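Local coordinates for protein translation initiation factor eIF2B subunit delta (Schizosaccharomyces pombe, PDB 5B04) that acts as a component of the eIF2B complex, which catalyses the exchange of GDP for GTP on the gamma subunit of the initiation factor eIF2, at residues I271-H276 with F294-V299; D282-A287 with K312-H317; T337-G342 with S368-I373. One frame throughout, in Å; residues are numbered along the deposited sequence.

In the fold
Strand 269-274 opens the part of the chain described here. Helix 278-289 follows, and strand 294-300 then returns beside the first strand. Contact 1 closes this beta-alpha-beta unit. Contact 2 crosses it: residues 282-287 lie within the loop of contact 1, while 312-317 lie beyond its end, at the C-terminal end of the helix that follows strand 294-300. Contact 3 comes later in series. It closes the excursion through strands 345-346 and 352-355 and helix 358-367. Contacts 1 and 3 share one Rossmann-like sheet, because strands 269-274 and 338-342 are neighbours. Contact 2 joins two helices that pack on this sheet.

Contact 1. Residues I271-H276 with F294-V299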
ATOM      1  N   ILE G 271       4.365  30.525   8.479  1.00 57.86           N
ATOM      2  CA  ILE G 271       4.825  29.870   7.262  1.00 44.98           C
ATOM      3  C   ILE G 271       5.952  28.872   7.513  1.00 44.15           C
ATOM      4  O   ILE G 271       6.924  29.176   8.201  1.00 54.54           O
ATOM      5  CB  ILE G 271       5.290  30.916   6.234  1.00 57.64           C
ATOM      6  CG1 ILE G 271       4.124  31.833   5.862  1.00 65.70           C
ATOM      7  CG2 ILE G 271       5.862  30.246   4.999  1.00 56.69           C
ATOM      8  CD1 ILE G 271       4.500  32.951   4.924  1.00 72.13           C
ATOM      9  N   LEU G 272       5.811  27.677   6.945  1.00 47.12           N
ATOM     10  CA  LEU G 272       6.808  26.628   7.110  1.00 49.76           C
ATOM     11  C   LEU G 272       7.696  26.505   5.877  1.00 54.59           C
ATOM     12  O   LEU G 272       7.217  26.222   4.779  1.00 56.99           O
ATOM     13  CB  LEU G 272       6.125  25.286   7.403  1.00 47.02           C
ATOM     14  CG  LEU G 272       6.952  24.119   7.961  1.00 48.98           C
ATOM     15  CD1 LEU G 272       6.037  23.129   8.659  1.00 51.95           C
ATOM     16  CD2 LEU G 272       7.754  23.406   6.879  1.00 49.88           C
ATOM     17  N   THR G 273       8.991  26.620   6.077  1.00 49.98           N
ATOM     18  CA  THR G 273       9.924  26.352   5.022  1.00 60.96           C
ATOM     19  C   THR G 273      10.826  25.258   5.481  1.00 58.44           C
ATOM     20  O   THR G 273      11.192  25.237   6.620  1.00 49.62           O
ATOM     21  CB  THR G 273      10.793  27.549   4.739  1.00 58.00           C
ATOM     22  OG1 THR G 273      11.812  27.170   3.818  1.00 60.04           O
ATOM     23  CG2 THR G 273      11.424  28.000   5.983  1.00 54.94           C
ATOM     24  N   TYR G 274      11.183  24.350   4.592  1.00 52.88           N
ATOM     25  CA  TYR G 274      12.003  23.226   4.961  1.00 54.14           C
ATOM     26  C   TYR G 274      13.372  23.479   4.378  1.00 48.60           C
ATOM     27  O   TYR G 274      13.509  23.904   3.271  1.00 63.14           O
ATOM     28  CB  TYR G 274      11.283  21.961   4.550  1.00 40.41           C
ATOM     29  CG  TYR G 274      12.062  20.697   4.663  1.00 44.10           C
ATOM     30  CD1 TYR G 274      12.713  20.356   5.811  1.00 59.89           C
ATOM     31  CD2 TYR G 274      12.119  19.839   3.629  1.00 45.52           C
ATOM     32  CE1 TYR G 274      13.418  19.190   5.902  1.00 57.80           C
ATOM     33  CE2 TYR G 274      12.824  18.684   3.713  1.00 51.46           C
ATOM     34  CZ  TYR G 274      13.464  18.369   4.850  1.00 55.92           C
ATOM     35  OH  TYR G 274      14.143  17.207   4.902  1.00 56.77           O
ATOM     36  N   LEU G 275      14.397  23.182   5.143  1.00 54.48           N
ATOM     37  CA  LEU G 275      15.752  23.318   4.687  1.00 57.98           C
ATOM     38  C   LEU G 275      16.248  24.696   4.282  1.00 63.03           C
ATOM     39  O   LEU G 275      16.088  25.628   5.019  1.00 74.07           O
ATOM     40  CB  LEU G 275      15.961  22.222   3.693  1.00 52.04           C
ATOM     41  CG  LEU G 275      15.824  20.908   4.439  1.00 54.00           C
ATOM     42  CD1 LEU G 275      15.894  19.738   3.500  1.00 45.65           C
ATOM     43  CD2 LEU G 275      16.915  20.776   5.458  1.00 62.43           C
ATOM     44  N   HIS G 276      16.880  24.811   3.131  1.00 61.58           N
ATOM     45  CA  HIS G 276      17.461  26.047   2.738  1.00 64.39           C
ATOM     46  C   HIS G 276      17.112  26.126   1.271  1.00 68.76           C
ATOM     47  O   HIS G 276      17.725  25.469   0.478  1.00 59.08           O
ATOM     48  CB  HIS G 276      18.953  26.199   2.867  1.00 65.35           C
ATOM     49  CG  HIS G 276      19.497  27.540   2.513  1.00 73.43           C
ATOM     50  ND1 HIS G 276      18.940  28.712   2.952  1.00 79.02           N
ATOM     51  CD2 HIS G 276      20.579  27.889   1.788  1.00 78.98           C
ATOM     52  CE1 HIS G 276      19.638  29.728   2.492  1.00 78.78           C
ATOM     53  NE2 HIS G 276      20.641  29.255   1.786  1.00 76.88           N
ATOM     54  N   PHE G 294       4.168  38.252   9.755  1.00 80.25           N
ATOM     55  CA  PHE G 294       4.157  36.797   9.764  1.00 69.06           C
ATOM     56  C   PHE G 294       5.378  36.271  10.502  1.00 68.88           C
ATOM     57  O   PHE G 294       6.316  37.020  10.777  1.00 87.90           O
ATOM     58  CB  PHE G 294       4.133  36.252   8.334  1.00 63.97           C
ATOM     59  CG  PHE G 294       5.382  36.553   7.553  1.00 53.69           C
ATOM     60  CD1 PHE G 294       5.543  37.779   6.931  1.00 62.76           C
ATOM     61  CD2 PHE G 294       6.393  35.615   7.445  1.00 59.34           C
ATOM     62  CE1 PHE G 294       6.690  38.064   6.217  1.00 66.19           C
ATOM     63  CE2 PHE G 294       7.543  35.893   6.730  1.00 63.80           C
ATOM     64  CZ  PHE G 294       7.691  37.119   6.116  1.00 51.52           C
ATOM     65  N   ARG G 295       5.364  34.984  10.827  1.00 58.46           N
ATOM     66  CA  ARG G 295       6.546  34.337  11.376  1.00 63.45           C
ATOM     67  C   ARG G 295       6.833  33.051  10.613  1.00 66.22           C
ATOM     68  O   ARG G 295       5.930  32.444  10.037  1.00 56.81           O
ATOM     69  CB  ARG G 295       6.380  34.060  12.873  1.00 58.24           C
ATOM     70  CG  ARG G 295       5.205  33.174  13.245  1.00 60.77           C
ATOM     71  CD  ARG G 295       5.129  33.010  14.757  1.00 46.11           C
ATOM     72  NE  ARG G 295       3.949  32.267  15.185  1.00 46.37           N
ATOM     73  CZ  ARG G 295       3.966  30.993  15.566  1.00 57.22           C
ATOM     74  NH1 ARG G 295       5.107  30.317  15.573  1.00 44.66           N
ATOM     75  NH2 ARG G 295       2.843  30.396  15.942  1.00 55.82           N
ATOM     76  N   VAL G 296       8.099  32.648  10.604  1.00 55.92           N
ATOM     77  CA  VAL G 296       8.534  31.503   9.816  1.00 48.48           C
ATOM     78  C   VAL G 296       8.887  30.308  10.694  1.00 50.41           C
ATOM     79  O   VAL G 296       9.553  30.453  11.717  1.00 56.04           O
ATOM     80  CB  VAL G 296       9.754  31.865   8.939  1.00 52.77           C
ATOM     81  CG1 VAL G 296      10.244  30.650   8.165  1.00 45.10           C
ATOM     82  CG2 VAL G 296       9.408  33.001   7.993  1.00 66.54           C
ATOM     83  N   VAL G 297       8.427  29.127  10.294  1.00 47.07           N
ATOM     84  CA  VAL G 297       8.845  27.893  10.942  1.00 36.78           C
ATOM     85  C   VAL G 297       9.836  27.155  10.054  1.00 43.53           C
ATOM     86  O   VAL G 297       9.497  26.734   8.948  1.00 57.29           O
ATOM     87  CB  VAL G 297       7.654  26.973  11.252  1.00 41.78           C
ATOM     88  CG1 VAL G 297       8.148  25.622  11.741  1.00 43.31           C
ATOM     89  CG2 VAL G 297       6.740  27.618  12.280  1.00 35.32           C
ATOM     90  N   VAL G 298      11.064  27.010  10.537  1.00 54.98           N
ATOM     91  CA  VAL G 298      12.105  26.328   9.779  1.00 43.33           C
ATOM     92  C   VAL G 298      12.269  24.889  10.248  1.00 48.27           C
ATOM     93  O   VAL G 298      12.593  24.637  11.408  1.00 52.50           O
ATOM     94  CB  VAL G 298      13.456  27.053   9.892  1.00 43.95           C
ATOM     95  CG1 VAL G 298      14.546  26.253   9.195  1.00 46.36           C
ATOM     96  CG2 VAL G 298      13.358  28.454   9.309  1.00 54.11           C
ATOM     97  N   VAL G 299      12.040  23.948   9.338  1.00 55.97           N
ATOM     98  CA  VAL G 299      12.211  22.533   9.636  1.00 47.15           C
ATOM     99  C   VAL G 299      13.530  22.028   9.066  1.00 45.48           C
ATOM    100  O   VAL G 299      13.784  22.153   7.868  1.00 43.67           O
ATOM    101  CB  VAL G 299      11.050  21.691   9.074  1.00 48.21           C
ATOM    102  CG1 VAL G 299      11.311  20.212   9.295  1.00 47.90           C
ATOM    103  CG2 VAL G 299       9.736  22.106   9.717  1.00 52.63           C
TER
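Strands 271-274 and 294-299 run parallel with their directions 30° apart, and they pair Ile271 with Val296, Leu272 with Val297, Thr273 with Val298 and Tyr274 with Val299. Five backbone hydrogen bonds hold this register. Ile271 uses both its groups: its N donates to Arg295 O, and its O accepts Val297 N. Thr273 repeats the pattern, with its N on Val297 O and its O receiving Val299 N at 3.1 Å. Leu275 N, just past the strand, closes the ladder on Val299 O at 3.0 Å, with a nearly straight N-H...O angle of 176°.

Side chains fall on two faces. On one, Thr273 sets OG1 anti to its backbone N (chi1 172°), which puts CG2 between the backbone N and the carbonyl carbon. This methyl meets Val296 CG1 at 3.6 Å and Val298 CG2 at 3.9 Å. Leu284 of helix 278-289 and Leu314 of helix 306-316 cover Val296 on this side. Ile271 CD1 comes obliquely to Phe294 CD2, 4.1 Å away.

On the other face Val299 divides its two methyls. CG2 packs against Leu272 CD2 at 3.7 Å, while CG1 lies 3.8 Å from Tyr274 CD1. The Tyr274 ring turns an edge to Val299 O, and Leu275 CG sits over the ring centre. Ala268 of the beta subunit also packs on Tyr274.

The pair forms the two strands of a beta-alpha-beta unit in the sheet. Leu272 turns its own N and O the other way, to Lys338 and Phe340 on the next strand. The peptide groups of Ile271, Leu272 and Thr273 thus find partners on the neighbouring strands, and the side chains that meet across this pair do so through carbon, without a charged group.

Contact 2. Residues D282-A287 with K312-H317; sequences DVLIHA and KLLTEH
Ile285 holds CG1 anti to its carbonyl carbon (chi1 -69°) and CD1 anti to CA (chi2 179°), and this extended branch ends over the ring of His317. CD1 stands 3.6 Å from the ring centroid and only 7° off the normal, a CH-pi contact over one face. The other branch also takes part: Ile285 CG2 comes to 3.4 Å from His317 ND1. Leu313 CD1 adds to this group, 4.1 Å from Ile285 CD1.

The helices run almost parallel, but their short axes stay 10.5 Å apart, so side chains must bridge the gap. Leu284 CD1 meets Leu314 CD1 at 3.8 Å, and the two side chains approach obliquely. Leu314 CD2 also touches Ile285 CG1 at 4.1 Å. Both helices lie on the same face of strand 294-300, side by side on the sheet. The beta subunit packs beside helix 306-316.

The join rests on aliphatic packing and one CH-pi contact, with no polar bond between the two segments. Leu284 and Leu314 are the pair on the sheet, while Ile285, with Leu313 beside it, covers the imidazole farther out.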
ATOM      1  N   ASP G 282      13.767  33.968  -0.658  1.00 68.11           N
ATOM      2  CA  ASP G 282      13.523  35.239  -1.327  1.00 61.59           C
ATOM      3  C   ASP G 282      12.079  35.691  -1.135  1.00 65.92           C
ATOM      4  O   ASP G 282      11.813  36.880  -0.974  1.00 65.44           O
ATOM      5  CB  ASP G 282      13.849  35.139  -2.818  1.00 74.00           C
ATOM      6  CG  ASP G 282      15.339  35.149  -3.091  1.00 78.66           C
ATOM      7  OD1 ASP G 282      16.101  35.615  -2.217  1.00 79.49           O
ATOM      8  OD2 ASP G 282      15.750  34.697  -4.181  1.00 76.94           O
ATOM      9  N   VAL G 283      11.154  34.736  -1.150  1.00 66.44           N
ATOM     10  CA  VAL G 283       9.739  35.033  -0.949  1.00 59.75           C
ATOM     11  C   VAL G 283       9.496  35.615   0.439  1.00 59.04           C
ATOM     12  O   VAL G 283       8.808  36.625   0.589  1.00 63.96           O
ATOM     13  CB  VAL G 283       8.864  33.775  -1.133  1.00 52.80           C
ATOM     14  CG1 VAL G 283       7.428  34.052  -0.709  1.00 47.72           C
ATOM     15  CG2 VAL G 283       8.914  33.299  -2.576  1.00 62.82           C
ATOM     16  N   LEU G 284      10.077  34.976   1.448  1.00 69.24           N
ATOM     17  CA  LEU G 284       9.898  35.393   2.834  1.00 63.70           C
ATOM     18  C   LEU G 284      10.544  36.746   3.114  1.00 60.54           C
ATOM     19  O   LEU G 284       9.926  37.620   3.722  1.00 58.03           O
ATOM     20  CB  LEU G 284      10.467  34.336   3.782  1.00 62.87           C
ATOM     21  CG  LEU G 284       9.744  32.989   3.783  1.00 63.27           C
ATOM     22  CD1 LEU G 284      10.532  31.958   4.572  1.00 60.99           C
ATOM     23  CD2 LEU G 284       8.339  33.142   4.347  1.00 62.92           C
ATOM     24  N   ILE G 285      11.790  36.906   2.676  1.00 60.09           N
ATOM     25  CA  ILE G 285      12.517  38.158   2.864  1.00 69.02           C
ATOM     26  C   ILE G 285      11.782  39.315   2.198  1.00 71.57           C
ATOM     27  O   ILE G 285      11.587  40.370   2.804  1.00 75.07           O
ATOM     28  CB  ILE G 285      13.951  38.067   2.303  1.00 58.66           C
ATOM     29  CG1 ILE G 285      14.792  37.115   3.155  1.00 65.00           C
ATOM     30  CG2 ILE G 285      14.599  39.443   2.262  1.00 71.37           C
ATOM     31  CD1 ILE G 285      16.209  36.940   2.656  1.00 78.11           C
ATOM     32  N   HIS G 286      11.369  39.102   0.953  1.00 70.12           N
ATOM     33  CA  HIS G 286      10.584  40.084   0.215  1.00 67.68           C
ATOM     34  C   HIS G 286       9.301  40.424   0.963  1.00 68.68           C
ATOM     35  O   HIS G 286       8.903  41.584   1.029  1.00 73.79           O
ATOM     36  CB  HIS G 286      10.260  39.559  -1.186  1.00 71.76           C
ATOM     37  CG  HIS G 286       9.402  40.477  -1.999  1.00 77.32           C
ATOM     38  ND1 HIS G 286       8.026  40.449  -1.948  1.00 80.07           N
ATOM     39  CD2 HIS G 286       9.725  41.438  -2.896  1.00 74.29           C
ATOM     40  CE1 HIS G 286       7.537  41.358  -2.773  1.00 85.94           C
ATOM     41  NE2 HIS G 286       8.548  41.973  -3.361  1.00 93.91           N
ATOM     42  N   ALA G 287       8.673  39.406   1.543  1.00 65.57           N
ATOM     43  CA  ALA G 287       7.397  39.571   2.232  1.00 66.10           C
ATOM     44  C   ALA G 287       7.489  40.538   3.413  1.00 70.43           C
ATOM     45  O   ALA G 287       6.601  41.367   3.607  1.00 71.80           O
ATOM     46  CB  ALA G 287       6.877  38.222   2.698  1.00 69.93           C
ATOM     47  N   LYS G 312      19.742  31.216  10.042  1.00 56.14           N
ATOM     48  CA  LYS G 312      20.729  32.282  10.130  1.00 59.45           C
ATOM     49  C   LYS G 312      20.336  33.450   9.235  1.00 64.25           C
ATOM     50  O   LYS G 312      20.288  34.597   9.678  1.00 61.64           O
ATOM     51  CB  LYS G 312      22.115  31.762   9.743  1.00 52.90           C
ATOM     52  CG  LYS G 312      23.227  32.790   9.859  1.00 49.88           C
ATOM     53  CD  LYS G 312      24.541  32.234   9.334  1.00 56.37           C
ATOM     54  CE  LYS G 312      25.664  33.247   9.475  1.00 50.74           C
ATOM     55  NZ  LYS G 312      25.335  34.534   8.802  1.00 63.33           N
ATOM     56  N   LEU G 313      20.042  33.142   7.977  1.00 68.51           N
ATOM     57  CA  LEU G 313      19.664  34.149   6.993  1.00 57.61           C
ATOM     58  C   LEU G 313      18.402  34.911   7.390  1.00 65.39           C
ATOM     59  O   LEU G 313      18.387  36.142   7.392  1.00 69.60           O
ATOM     60  CB  LEU G 313      19.464  33.495   5.624  1.00 71.93           C
ATOM     61  CG  LEU G 313      18.853  34.361   4.520  1.00 63.74           C
ATOM     62  CD1 LEU G 313      19.744  35.552   4.204  1.00 65.49           C
ATOM     63  CD2 LEU G 313      18.596  33.533   3.270  1.00 71.33           C
ATOM     64  N   LEU G 314      17.349  34.175   7.729  1.00 56.14           N
ATOM     65  CA  LEU G 314      16.044  34.777   7.984  1.00 59.26           C
ATOM     66  C   LEU G 314      16.015  35.637   9.247  1.00 66.52           C
ATOM     67  O   LEU G 314      15.268  36.613   9.317  1.00 74.90           O
ATOM     68  CB  LEU G 314      14.970  33.692   8.075  1.00 63.86           C
ATOM     69  CG  LEU G 314      14.745  32.865   6.807  1.00 70.34           C
ATOM     70  CD1 LEU G 314      13.493  32.012   6.936  1.00 61.70           C
ATOM     71  CD2 LEU G 314      14.665  33.763   5.580  1.00 58.58           C
ATOM     72  N   THR G 315      16.819  35.277  10.240  1.00 66.22           N
ATOM     73  CA  THR G 315      16.866  36.045  11.481  1.00 67.07           C
ATOM     74  C   THR G 315      17.743  37.283  11.331  1.00 63.73           C
ATOM     75  O   THR G 315      17.605  38.246  12.084  1.00 73.86           O
ATOM     76  CB  THR G 315      17.381  35.198  12.660  1.00 73.50           C
ATOM     77  OG1 THR G 315      18.623  34.579  12.301  1.00 78.65           O
ATOM     78  CG2 THR G 315      16.367  34.123  13.028  1.00 64.74           C
ATOM     79  N   GLU G 316      18.646  37.252  10.356  1.00 60.51           N
ATOM     80  CA  GLU G 316      19.490  38.407  10.065  1.00 64.28           C
ATOM     81  C   GLU G 316      18.709  39.453   9.277  1.00 69.77           C
ATOM     82  O   GLU G 316      19.112  40.614   9.200  1.00 80.06           O
ATOM     83  CB  GLU G 316      20.744  37.984   9.297  1.00 58.91           C
ATOM     84  CG  GLU G 316      21.807  37.329  10.165  1.00 64.42           C
ATOM     85  CD  GLU G 316      22.998  36.840   9.363  1.00 76.53           C
ATOM     86  OE1 GLU G 316      22.901  36.798   8.119  1.00 81.23           O
ATOM     87  OE2 GLU G 316      24.030  36.497   9.977  1.00 68.49           O
ATOM     88  N   HIS G 317      17.592  39.034   8.692  1.00 65.23           N
ATOM     89  CA  HIS G 317      16.687  39.957   8.019  1.00 56.16           C
ATOM     90  C   HIS G 317      15.547  40.348   8.951  1.00 60.97           C
ATOM     91  O   HIS G 317      14.569  40.967   8.532  1.00 79.80           O
ATOM     92  CB  HIS G 317      16.140  39.344   6.729  1.00 54.82           C
ATOM     93  CG  HIS G 317      17.116  39.356   5.595  1.00 67.22           C
ATOM     94  ND1 HIS G 317      16.996  40.210   4.521  1.00 72.73           N
ATOM     95  CD2 HIS G 317      18.233  38.624   5.370  1.00 76.31           C
ATOM     96  CE1 HIS G 317      17.993  40.002   3.680  1.00 80.42           C
ATOM     97  NE2 HIS G 317      18.759  39.044   4.173  1.00 70.21           N
TER

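Contact 3. Residues T337-G342 with S368-I373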
ATOM      1  N   THR G 337       0.200  27.681   9.251  1.00 54.71           N
ATOM      2  CA  THR G 337      -0.966  28.007   8.436  1.00 53.28           C
ATOM      3  C   THR G 337      -0.677  27.850   6.944  1.00 56.56           C
ATOM      4  O   THR G 337      -1.592  27.635   6.150  1.00 63.39           O
ATOM      5  CB  THR G 337      -1.457  29.444   8.698  1.00 55.57           C
ATOM      6  OG1 THR G 337      -0.420  30.376   8.364  1.00 64.37           O
ATOM      7  CG2 THR G 337      -1.843  29.619  10.157  1.00 67.37           C
ATOM      8  N   LYS G 338       0.594  27.963   6.567  1.00 57.44           N
ATOM      9  CA  LYS G 338       0.997  27.815   5.169  1.00 50.10           C
ATOM     10  C   LYS G 338       2.365  27.154   5.029  1.00 54.70           C
ATOM     11  O   LYS G 338       3.259  27.372   5.845  1.00 56.80           O
ATOM     12  CB  LYS G 338       1.008  29.174   4.464  1.00 43.72           C
ATOM     13  CG  LYS G 338      -0.362  29.656   4.020  1.00 61.95           C
ATOM     14  CD  LYS G 338      -0.276  30.983   3.287  1.00 66.96           C
ATOM     15  CE  LYS G 338      -1.657  31.466   2.875  1.00 68.73           C
ATOM     16  NZ  LYS G 338      -2.537  31.701   4.053  1.00 64.55           N
ATOM     17  N   ILE G 339       2.518  26.348   3.983  1.00 46.83           N
ATOM     18  CA  ILE G 339       3.781  25.672   3.705  1.00 46.61           C
ATOM     19  C   ILE G 339       4.318  26.064   2.333  1.00 54.91           C
ATOM     20  O   ILE G 339       3.623  25.937   1.325  1.00 65.04           O
ATOM     21  CB  ILE G 339       3.628  24.140   3.765  1.00 47.91           C
ATOM     22  CG1 ILE G 339       3.167  23.704   5.155  1.00 39.66           C
ATOM     23  CG2 ILE G 339       4.937  23.456   3.402  1.00 47.47           C
ATOM     24  CD1 ILE G 339       2.785  22.244   5.238  1.00 55.89           C
ATOM     25  N   PHE G 340       5.558  26.541   2.300  1.00 50.64           N
ATOM     26  CA  PHE G 340       6.187  26.950   1.049  1.00 42.61           C
ATOM     27  C   PHE G 340       7.374  26.056   0.719  1.00 52.08           C
ATOM     28  O   PHE G 340       8.265  25.857   1.545  1.00 63.93           O
ATOM     29  CB  PHE G 340       6.631  28.411   1.123  1.00 45.79           C
ATOM     30  CG  PHE G 340       5.508  29.394   0.955  1.00 37.84           C
ATOM     31  CD1 PHE G 340       4.510  29.498   1.909  1.00 49.73           C
ATOM     32  CD2 PHE G 340       5.454  30.219  -0.156  1.00 65.67           C
ATOM     33  CE1 PHE G 340       3.477  30.403   1.758  1.00 65.29           C
ATOM     34  CE2 PHE G 340       4.424  31.127  -0.313  1.00 70.32           C
ATOM     35  CZ  PHE G 340       3.434  31.219   0.646  1.00 57.56           C
ATOM     36  N   LEU G 341       7.382  25.520  -0.497  1.00 50.54           N
ATOM     37  CA  LEU G 341       8.421  24.588  -0.909  1.00 51.29           C
ATOM     38  C   LEU G 341       9.129  25.032  -2.184  1.00 55.41           C
ATOM     39  O   LEU G 341       8.494  25.470  -3.142  1.00 67.16           O
ATOM     40  CB  LEU G 341       7.827  23.194  -1.115  1.00 46.89           C
ATOM     41  CG  LEU G 341       7.045  22.607   0.059  1.00 54.40           C
ATOM     42  CD1 LEU G 341       6.434  21.271  -0.325  1.00 43.62           C
ATOM     43  CD2 LEU G 341       7.942  22.458   1.278  1.00 56.26           C
ATOM     44  N   GLY G 342      10.453  24.921  -2.178  1.00 62.10           N
ATOM     45  CA  GLY G 342      11.239  25.110  -3.380  1.00 53.74           C
ATOM     46  C   GLY G 342      11.460  23.749  -4.010  1.00 67.36           C
ATOM     47  O   GLY G 342      11.516  22.742  -3.307  1.00 86.93           O
ATOM     48  N   SER G 368      -3.165  18.307   8.307  1.00 57.62           N
ATOM     49  CA  SER G 368      -3.517  19.444   9.148  1.00 63.15           C
ATOM     50  C   SER G 368      -4.200  20.541   8.338  1.00 55.41           C
ATOM     51  O   SER G 368      -4.274  21.690   8.776  1.00 68.80           O
ATOM     52  CB  SER G 368      -2.276  20.002   9.847  1.00 62.71           C
ATOM     53  OG  SER G 368      -1.757  19.073  10.783  1.00 68.99           O
ATOM     54  N   ASN G 369      -4.689  20.173   7.156  1.00 55.09           N
ATOM     55  CA  ASN G 369      -5.419  21.084   6.274  1.00 48.54           C
ATOM     56  C   ASN G 369      -4.610  22.315   5.868  1.00 39.91           C
ATOM     57  O   ASN G 369      -5.172  23.378   5.608  1.00 50.12           O
ATOM     58  CB  ASN G 369      -6.727  21.528   6.934  1.00 34.57           C
ATOM     59  CG  ASN G 369      -7.606  20.359   7.328  1.00 58.89           C
ATOM     60  OD1 ASN G 369      -7.694  19.362   6.610  1.00 60.85           O
ATOM     61  ND2 ASN G 369      -8.262  20.473   8.477  1.00 56.36           N
ATOM     62  N   VAL G 370      -3.291  22.163   5.809  1.00 40.82           N
ATOM     63  CA  VAL G 370      -2.410  23.265   5.446  1.00 39.40           C
ATOM     64  C   VAL G 370      -2.047  23.214   3.964  1.00 50.83           C
ATOM     65  O   VAL G 370      -1.613  22.175   3.464  1.00 57.07           O
ATOM     66  CB  VAL G 370      -1.117  23.250   6.285  1.00 53.41           C
ATOM     67  CG1 VAL G 370      -0.254  24.454   5.952  1.00 51.97           C
ATOM     68  CG2 VAL G 370      -1.448  23.224   7.768  1.00 38.75           C
ATOM     69  N   PRO G 371      -2.238  24.336   3.253  1.00 50.20           N
ATOM     70  CA  PRO G 371      -1.893  24.437   1.831  1.00 54.09           C
ATOM     71  C   PRO G 371      -0.416  24.165   1.559  1.00 51.11           C
ATOM     72  O   PRO G 371       0.450  24.707   2.245  1.00 54.54           O
ATOM     73  CB  PRO G 371      -2.244  25.888   1.489  1.00 46.88           C
ATOM     74  CG  PRO G 371      -3.291  26.260   2.476  1.00 53.68           C
ATOM     75  CD  PRO G 371      -2.910  25.551   3.743  1.00 45.30           C
ATOM     76  N   VAL G 372      -0.144  23.326   0.566  1.00 52.54           N
ATOM     77  CA  VAL G 372       1.225  23.053   0.147  1.00 56.96           C
ATOM     78  C   VAL G 372       1.533  23.815  -1.136  1.00 55.93           C
ATOM     79  O   VAL G 372       0.961  23.536  -2.189  1.00 61.71           O
ATOM     80  CB  VAL G 372       1.464  21.550  -0.069  1.00 52.03           C
ATOM     81  CG1 VAL G 372       2.838  21.312  -0.674  1.00 38.04           C
ATOM     82  CG2 VAL G 372       1.313  20.796   1.243  1.00 51.45           C
ATOM     83  N   ILE G 373       2.438  24.783  -1.040  1.00 46.48           N
ATOM     84  CA  ILE G 373       2.732  25.669  -2.158  1.00 49.37           C
ATOM     85  C   ILE G 373       4.117  25.413  -2.742  1.00 58.93           C
ATOM     86  O   ILE G 373       5.132  25.714  -2.114  1.00 66.01           O
ATOM     87  CB  ILE G 373       2.625  27.144  -1.731  1.00 49.00           C
ATOM     88  CG1 ILE G 373       1.244  27.418  -1.130  1.00 56.33           C
ATOM     89  CG2 ILE G 373       2.898  28.063  -2.911  1.00 46.19           C
ATOM     90  CD1 ILE G 373       1.077  28.819  -0.591  1.00 51.20           C
TER
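Leu341 N donates to Ile373 O at 2.8 Å. The CA-H of Phe340 also faces this oxygen. Ile339 supplies the remaining bonds: its O accepts Ile373 N at 2.9 Å, and its N reaches Pro371 O at 3.2 Å.

Phe340 and Ile373 lie side by side, pointing the same way. Ile373 CD1 sits over one face of the Phe340 ring, 4.0 Å from the centroid and 27° off the normal. It leans towards the CZ and CE1 side of the ring.

Strands 338-342 and 372-375 are parallel neighbours in the Rossmann-like sheet, and helix 358-367 lies between them in sequence. That helix ends in a Schellman motif with Asn369, of positive phi, as its C-prime residue. The chain then leads through Val370 and Pro371 into the second strand.

On the face opposite Phe340, the side chains of Ile339 and Val370 cross at about a right angle. Val370 CG1 is anti to its backbone N (chi1 -176°) and meets Ile339 CG1 at 3.6 Å. An alanine at Ile339 would keep the backbone bonds but would probably open a gap beside Val370 CG1 and leave Met333 and Ile361 less well packed. Farther along, Leu341 CD1 touches Val372 CG1 at 3.6 Å. Helix 358-367 covers both residues through Ser362.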